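Local coordinates for protein DNA polymerase III subunit beta (Deinococcus radiodurans, PDB 4TRT) that probably forms a ring-shaped head-to-tail homodimer around DNA and tethers DNA polymerases and other proteins to it, giving them processivity, at residues F210-D214 / G215-V219; N28-L31 / T32-K35; V36-E40 / G41-L45. All blocks are in the same frame, centred on the assembly; numbering follows the deposited sequence.

Contact 1 (F210-D214 / G215-V219); sequences FTYGD and GMLTV
Phe-210 and Leu-217 meet on one face of a beta hairpin, the antiparallel strands 207-212 and 216-220 of the central domain. A chi1 of 179° swings Leu-217 CG away from its own backbone N and brings its methyls up to the facing aromatics. The CD2 methyl sits over the centre of the ring, 4.3 Å from the Phe-210 centroid and 6° off the normal, a CH-pi contact. The other methyl, CD1, reaches Phe-210 CB at 3.9 Å and also lies 4.0 Å from Tyr-212 CD1. Val-219, the non-hydrogen-bonded partner of Phe-210, runs alongside it, with CG2 3.9 Å from Phe-210 CE1. Leu-189 of strand 189-192 packs on the same face against Phe-210, Tyr-212 and Leu-217, while Val-126 and Leu-128 also touch the phenylalanine. With an alanine at this position, the CD2 methyl of Leu-217 and CG2 of Val-219 would probably lose the ring they pack on, leaving a gap beside Leu-189.

The other face carries Thr-211 and Thr-218, a hydrogen-bonded pair. Thr-211 N donates to Thr-218 O at 2.8 Å, and Thr-218 N returns the bond to Thr-211 O at 2.9 Å. Each hydroxyl has a bridging water and a partner beyond the hairpin, Gln-123 O for Thr-211 OG1 and Asn-227 OD1 for Thr-218 OG1. Nearer the turn, Gly-213 N binds Met-216 O, and Gly-215 has a phi of 65°, where a CB would clash with Asp-214 O. Of the two waters, one donates to Thr-211 OG1 and Thr-218 O, the other to Thr-218 OG1 and, at 2.8 Å, to Thr-211 O.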
loop_
_atom_site.group_PDB
_atom_site.type_symbol
_atom_site.label_atom_id
_atom_site.label_comp_id
_atom_site.label_asym_id
_atom_site.label_seq_id
_atom_site.Cartn_x
_atom_site.Cartn_y
_atom_site.Cartn_z
ATOM N N PHE A 210 29.885 18.538 -0.051
ATOM C CA PHE A 210 30.355 17.768 1.108
ATOM C C PHE A 210 31.243 18.643 1.983
ATOM O O PHE A 210 32.140 19.329 1.479
ATOM C CB PHE A 210 31.210 16.570 0.671
ATOM C CG PHE A 210 30.452 15.437 0.038
ATOM C CD1 PHE A 210 29.098 15.509 -0.251
ATOM C CD2 PHE A 210 31.138 14.274 -0.299
ATOM C CE1 PHE A 210 28.448 14.443 -0.844
ATOM C CE2 PHE A 210 30.493 13.208 -0.890
ATOM C CZ PHE A 210 29.141 13.287 -1.155
ATOM N N THR A 211 31.000 18.605 3.288
ATOM C CA THR A 211 31.908 19.181 4.266
ATOM C C THR A 211 32.412 18.027 5.125
ATOM O O THR A 211 31.617 17.373 5.808
ATOM C CB THR A 211 31.200 20.198 5.187
ATOM O OG1 THR A 211 30.537 21.192 4.395
ATOM C CG2 THR A 211 32.206 20.856 6.127
ATOM N N TYR A 212 33.725 17.794 5.103
ATOM C CA TYR A 212 34.346 16.728 5.896
ATOM C C TYR A 212 34.438 17.132 7.357
ATOM O O TYR A 212 34.746 18.273 7.671
ATOM C CB TYR A 212 35.759 16.431 5.395
ATOM C CG TYR A 212 35.833 16.002 3.957
ATOM C CD1 TYR A 212 35.016 14.984 3.479
ATOM C CD2 TYR A 212 36.730 16.598 3.074
ATOM C CE1 TYR A 212 35.085 14.580 2.162
ATOM C CE2 TYR A 212 36.809 16.201 1.754
ATOM C CZ TYR A 212 35.985 15.190 1.305
ATOM O OH TYR A 212 36.057 14.773 0.002
ATOM N N GLY A 213 34.168 16.187 8.247
ATOM C CA GLY A 213 34.313 16.414 9.675
ATOM C C GLY A 213 35.064 15.264 10.293
ATOM O O GLY A 213 35.558 14.386 9.587
ATOM N N ASP A 214 35.146 15.257 11.617
ATOM C CA ASP A 214 35.834 14.187 12.332
ATOM C C ASP A 214 34.866 13.021 12.521
ATOM O O ASP A 214 33.956 13.095 13.337
ATOM C CB ASP A 214 36.337 14.699 13.688
ATOM C CG ASP A 214 37.100 13.648 14.469
ATOM O OD1 ASP A 214 37.503 12.619 13.889
ATOM O OD2 ASP A 214 37.317 13.861 15.671
ATOM N N GLY A 215 35.070 11.954 11.758
ATOM C CA GLY A 215 34.177 10.798 11.781
ATOM C C GLY A 215 32.760 11.095 11.291
ATOM O O GLY A 215 31.833 10.348 11.584
ATOM N N MET A 216 32.591 12.185 10.544
ATOM C CA MET A 216 31.273 12.590 10.091
ATOM C C MET A 216 31.370 13.336 8.772
ATOM O O MET A 216 32.453 13.748 8.354
ATOM C CB MET A 216 30.551 13.435 11.156
ATOM C CG MET A 216 31.091 14.846 11.374
ATOM S SD MET A 216 30.040 15.848 12.463
ATOM C CE MET A 216 28.514 15.896 11.525
ATOM N N LEU A 217 30.224 13.478 8.122
ATOM C CA LEU A 217 30.109 14.168 6.850
ATOM C C LEU A 217 28.870 15.047 6.914
ATOM O O LEU A 217 27.861 14.651 7.493
ATOM C CB LEU A 217 29.962 13.154 5.718
ATOM C CG LEU A 217 29.813 13.701 4.285
ATOM C CD1 LEU A 217 31.129 14.308 3.829
ATOM C CD2 LEU A 217 29.361 12.618 3.312
ATOM N N THR A 218 28.959 16.245 6.345
ATOM C CA THR A 218 27.793 17.092 6.141
ATOM C C THR A 218 27.564 17.266 4.639
ATOM O O THR A 218 28.478 17.635 3.889
ATOM C CB THR A 218 27.957 18.474 6.809
ATOM O OG1 THR A 218 28.181 18.306 8.215
ATOM C CG2 THR A 218 26.702 19.338 6.593
ATOM N N VAL A 219 26.346 16.961 4.200
ATOM C CA VAL A 219 25.962 17.089 2.807
ATOM C C VAL A 219 24.938 18.197 2.687
ATOM O O VAL A 219 23.911 18.177 3.389
ATOM C CB VAL A 219 25.360 15.782 2.261
ATOM C CG1 VAL A 219 24.961 15.937 0.796
ATOM C CG2 VAL A 219 26.355 14.638 2.410
HETATM O O HOH W 1 30.976 17.333 8.546
HETATM O O HOH W 2 28.275 20.719 2.851
#

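Contact 2 (N28-L31 / T32-K35); sequences NPLL and TALK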
loop_
_atom_site.group_PDB
_atom_site.type_symbol
_atom_site.label_atom_id
_atom_site.label_comp_id
_atom_site.label_asym_id
_atom_site.label_seq_id
_atom_site.Cartn_x
_atom_site.Cartn_y
_atom_site.Cartn_z
ATOM N N ASN A 28 12.540 9.340 24.962
ATOM C CA ASN A 28 13.025 10.720 25.027
ATOM C C ASN A 28 11.944 11.669 24.516
ATOM O O ASN A 28 11.659 11.698 23.316
ATOM C CB ASN A 28 14.305 10.850 24.178
ATOM C CG ASN A 28 14.909 12.244 24.204
ATOM O OD1 ASN A 28 14.258 13.213 24.568
ATOM N ND2 ASN A 28 16.171 12.348 23.791
ATOM N N PRO A 29 11.366 12.486 25.410
ATOM C CA PRO A 29 10.203 13.278 25.005
ATOM C C PRO A 29 10.487 14.334 23.931
ATOM O O PRO A 29 9.572 14.756 23.260
ATOM C CB PRO A 29 9.746 13.942 26.317
ATOM C CG PRO A 29 10.950 13.963 27.183
ATOM C CD PRO A 29 11.797 12.784 26.790
ATOM N N LEU A 30 11.744 14.741 23.772
ATOM C CA LEU A 30 12.112 15.777 22.803
ATOM C C LEU A 30 12.598 15.217 21.476
ATOM O O LEU A 30 12.666 15.945 20.500
ATOM C CB LEU A 30 13.188 16.701 23.395
ATOM C CG LEU A 30 12.652 17.875 24.214
ATOM C CD1 LEU A 30 13.794 18.564 24.938
ATOM C CD2 LEU A 30 11.886 18.849 23.311
ATOM N N LEU A 31 12.947 13.934 21.434
ATOM C CA LEU A 31 13.501 13.338 20.221
ATOM C C LEU A 31 12.465 13.322 19.076
ATOM O O LEU A 31 12.833 13.376 17.907
ATOM C CB LEU A 31 14.025 11.939 20.507
ATOM C CG LEU A 31 14.770 11.250 19.361
ATOM C CD1 LEU A 31 15.919 12.099 18.832
ATOM C CD2 LEU A 31 15.277 9.885 19.832
ATOM N N THR A 32 11.186 13.302 19.440
ATOM C CA THR A 32 10.089 13.307 18.483
ATOM C C THR A 32 9.711 14.726 18.032
ATOM O O THR A 32 8.791 14.884 17.232
ATOM C CB THR A 32 8.848 12.622 19.096
ATOM O OG1 THR A 32 8.572 13.208 20.365
ATOM C CG2 THR A 32 9.100 11.152 19.302
ATOM N N ALA A 33 10.402 15.742 18.554
ATOM C CA ALA A 33 10.107 17.130 18.231
ATOM C C ALA A 33 10.796 17.601 16.946
ATOM O O ALA A 33 11.853 17.091 16.551
ATOM C CB ALA A 33 10.498 18.041 19.373
ATOM N N LEU A 34 10.154 18.568 16.303
ATOM C CA LEU A 34 10.727 19.328 15.206
ATOM C C LEU A 34 11.177 20.645 15.806
ATOM O O LEU A 34 10.410 21.282 16.546
ATOM C CB LEU A 34 9.647 19.583 14.151
ATOM C CG LEU A 34 9.975 20.504 12.976
ATOM C CD1 LEU A 34 10.973 19.815 12.051
ATOM C CD2 LEU A 34 8.698 20.807 12.215
ATOM N N LYS A 35 12.398 21.072 15.498
ATOM C CA LYS A 35 12.830 22.398 15.877
ATOM C C LYS A 35 12.586 23.349 14.716
ATOM O O LYS A 35 12.851 23.012 13.550
ATOM C CB LYS A 35 14.299 22.421 16.287
ATOM C CG LYS A 35 14.760 23.795 16.745
ATOM C CD LYS A 35 16.023 23.756 17.592
ATOM C CE LYS A 35 17.289 23.893 16.777
ATOM N NZ LYS A 35 18.510 23.750 17.632
HETATM O O HOH W 3 14.120 15.485 16.583
#
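A type I beta turn, Leu-30 to Ala-33, brings the chain from the loop after helix 8-21 into strand 33-38 of the N-terminal domain. It is closed by Ala-33 N, which donates to Leu-30 O at 3.0 Å. The alanine methyl follows its own nitrogen in, CB lying only 3.2 Å from Leu-30 O, and CD2 of Leu-30 comes to 4.3 Å from the same CB, a loose apolar touch.

Just before the turn, Asn-28 shapes the approach. Its OD1 accepts from Leu-30 N at 3.0 Å, an Asx turn, with the donor tilted 35° from the amide carbonyl plane; Asn-28 O receives Leu-31 N as well, so one residue holds two successive backbone NH groups. Thr-32 sits inside the turn, and its chi1 of 52° places OG1 between the backbone N and the carbonyl carbon, aimed back along the chain to 3.4 Å from Pro-29 O. The Leu-31 side chain packs against Leu-50 and Thr-48, and Thr-32 pairs through its backbone with Ala-72. A water lies where the strand begins, 2.8 Å from both Leu-31 O and Ala-33 O.

Contact 3 (V36-E40 / G41-L45); sequences VETSE and GGLTL
Glu-37 and Thr-44 face each other as a hydrogen-bonded antiparallel pair. Glu-37 N donates to Thr-44 O at 2.9 Å, and Thr-44 N to Glu-37 O at 2.7 Å, both nearly straight. Above this pair the side chains cross, Glu-37 OE1 coming to 4.1 Å from Thr-44 CG2. Chi1 of -62° sets Thr-44 OG1 beside its own backbone N, where it donates to a water that is gripped by four bonds: it accepts from Thr-44 OG1 and from Ser-39 OG, the latter at 2.6 Å, and donates to Glu-37 O and Gly-42 O. Through this water the hydroxyls of Ser-39 and Thr-44 are linked to the carbonyls of Glu-37 and Gly-42.

On the opposite face Thr-38 and Leu-43 run side by side, pressed tight, with Thr-38 CG2 only 3.3 Å from Leu-43 CD2. Further along, Val-36 CG2 rests on Leu-45 CD2 at 3.9 Å, and Val-36 CG1 faces Leu-43 CD2, the same methyl that Thr-38 presses on. These residues make up a beta hairpin of the N-terminal domain, strands 33-38 and 42-48, turned by Glu-40 and Gly-41. Ser-39 N binds Gly-42 O at 3.0 Å, whereas the return bond from Gly-42 N to Ser-39 O is weak. Gly-42 has a phi of 159°, at which a CB would be jammed against the carbonyl O of Gly-41.

Farther out, helix 8-21 packs on the Leu-45 end of this face through Leu-11, Leu-15 and Leu-18, while Ala-4 of strand 2-7 touches Leu-43. Strand 52-59 pairs with the second strand through Leu-43 with Val-58 and Leu-45 with Cys-56. On the first strand, Val-36 pairs with Phe-68, and Thr-38 OG1 is hydrogen-bonded to Glu-66 O.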
loop_
_atom_site.group_PDB
_atom_site.type_symbol
_atom_site.label_atom_id
_atom_site.label_comp_id
_atom_site.label_asym_id
_atom_site.label_seq_id
_atom_site.Cartn_x
_atom_site.Cartn_y
_atom_site.Cartn_z
ATOM N N VAL A 36 12.027 24.517 15.022
ATOM C CA VAL A 36 11.756 25.526 13.990
ATOM C C VAL A 36 12.466 26.811 14.377
ATOM O O VAL A 36 12.213 27.369 15.438
ATOM C CB VAL A 36 10.250 25.808 13.811
ATOM C CG1 VAL A 36 10.049 26.839 12.706
ATOM C CG2 VAL A 36 9.500 24.529 13.484
ATOM N N GLU A 37 13.395 27.239 13.535
ATOM C CA GLU A 37 14.139 28.453 13.764
ATOM C C GLU A 37 13.708 29.420 12.708
ATOM O O GLU A 37 13.618 29.056 11.535
ATOM C CB GLU A 37 15.642 28.223 13.631
ATOM C CG GLU A 37 16.263 27.550 14.832
ATOM C CD GLU A 37 17.691 27.118 14.571
ATOM O OE1 GLU A 37 17.915 26.412 13.564
ATOM O OE2 GLU A 37 18.583 27.493 15.363
ATOM N N THR A 38 13.429 30.649 13.126
ATOM C CA THR A 38 12.928 31.660 12.222
ATOM C C THR A 38 13.926 32.797 12.115
ATOM O O THR A 38 14.645 33.115 13.060
ATOM C CB THR A 38 11.535 32.178 12.657
ATOM O OG1 THR A 38 11.571 32.649 14.014
ATOM C CG2 THR A 38 10.476 31.061 12.517
ATOM N N SER A 39 13.969 33.387 10.932
ATOM C CA SER A 39 14.741 34.595 10.675
ATOM C C SER A 39 13.976 35.351 9.587
ATOM O O SER A 39 12.898 34.904 9.177
ATOM C CB SER A 39 16.172 34.243 10.249
ATOM O OG SER A 39 16.219 33.056 9.470
ATOM N N GLU A 40 14.509 36.479 9.123
ATOM C CA GLU A 40 13.818 37.283 8.107
ATOM C C GLU A 40 13.482 36.456 6.853
ATOM O O GLU A 40 12.349 36.499 6.373
ATOM C CB GLU A 40 14.629 38.541 7.727
ATOM C CG GLU A 40 15.825 38.258 6.833
ATOM C CD GLU A 40 16.634 39.491 6.491
ATOM O OE1 GLU A 40 16.024 40.572 6.347
ATOM O OE2 GLU A 40 17.875 39.369 6.350
ATOM N N GLY A 41 14.457 35.687 6.357
ATOM C CA GLY A 41 14.330 34.988 5.072
ATOM C C GLY A 41 13.404 33.786 5.074
ATOM O O GLY A 41 12.882 33.384 4.030
ATOM N N GLY A 42 13.178 33.214 6.245
ATOM C CA GLY A 42 12.306 32.069 6.332
ATOM C C GLY A 42 12.492 31.222 7.568
ATOM O O GLY A 42 12.986 31.683 8.602
ATOM N N LEU A 43 12.045 29.982 7.441
ATOM C CA LEU A 43 12.010 29.023 8.521
ATOM C C LEU A 43 13.057 27.950 8.242
ATOM O O LEU A 43 13.148 27.441 7.127
ATOM C CB LEU A 43 10.638 28.345 8.597
ATOM C CG LEU A 43 9.340 29.164 8.518
ATOM C CD1 LEU A 43 8.191 28.243 8.151
ATOM C CD2 LEU A 43 9.028 29.879 9.811
ATOM N N THR A 44 13.813 27.585 9.268
ATOM C CA THR A 44 14.694 26.425 9.200
ATOM C C THR A 44 14.085 25.348 10.088
ATOM O O THR A 44 13.922 25.545 11.286
ATOM C CB THR A 44 16.116 26.800 9.640
ATOM O OG1 THR A 44 16.615 27.789 8.743
ATOM C CG2 THR A 44 17.076 25.601 9.609
ATOM N N LEU A 45 13.718 24.234 9.463
ATOM C CA LEU A 45 13.120 23.087 10.134
ATOM C C LEU A 45 14.221 22.059 10.385
ATOM O O LEU A 45 14.925 21.677 9.447
ATOM C CB LEU A 45 12.043 22.460 9.234
ATOM C CG LEU A 45 10.997 23.378 8.583
ATOM C CD1 LEU A 45 10.152 22.636 7.557
ATOM C CD2 LEU A 45 10.097 23.994 9.643
HETATM O O HOH W 4 15.902 24.332 13.038
HETATM O O HOH W 5 15.556 30.528 9.674
#

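Overall arrangement
Contacts 2 and 3 follow one another along strand 33-38: contact 2 is the turn that starts it, contact 3 the hairpin at its far end. Their centres are 18 Å apart, yet they meet where Leu-34 CD1 packs 4.0 Å from Leu-45 CB, beneath helix 8-21. Contact 1 belongs to the central domain but to the same antiparallel sheet. Strands 52-59 and 224-229 separate its hairpin from that of contact 3, and their pairing joins the two domains. The centre of contact 1 is 24 Å from each of the others; its nearest atoms stay about 11 Å from contact 3 and about 14 Å from contact 2.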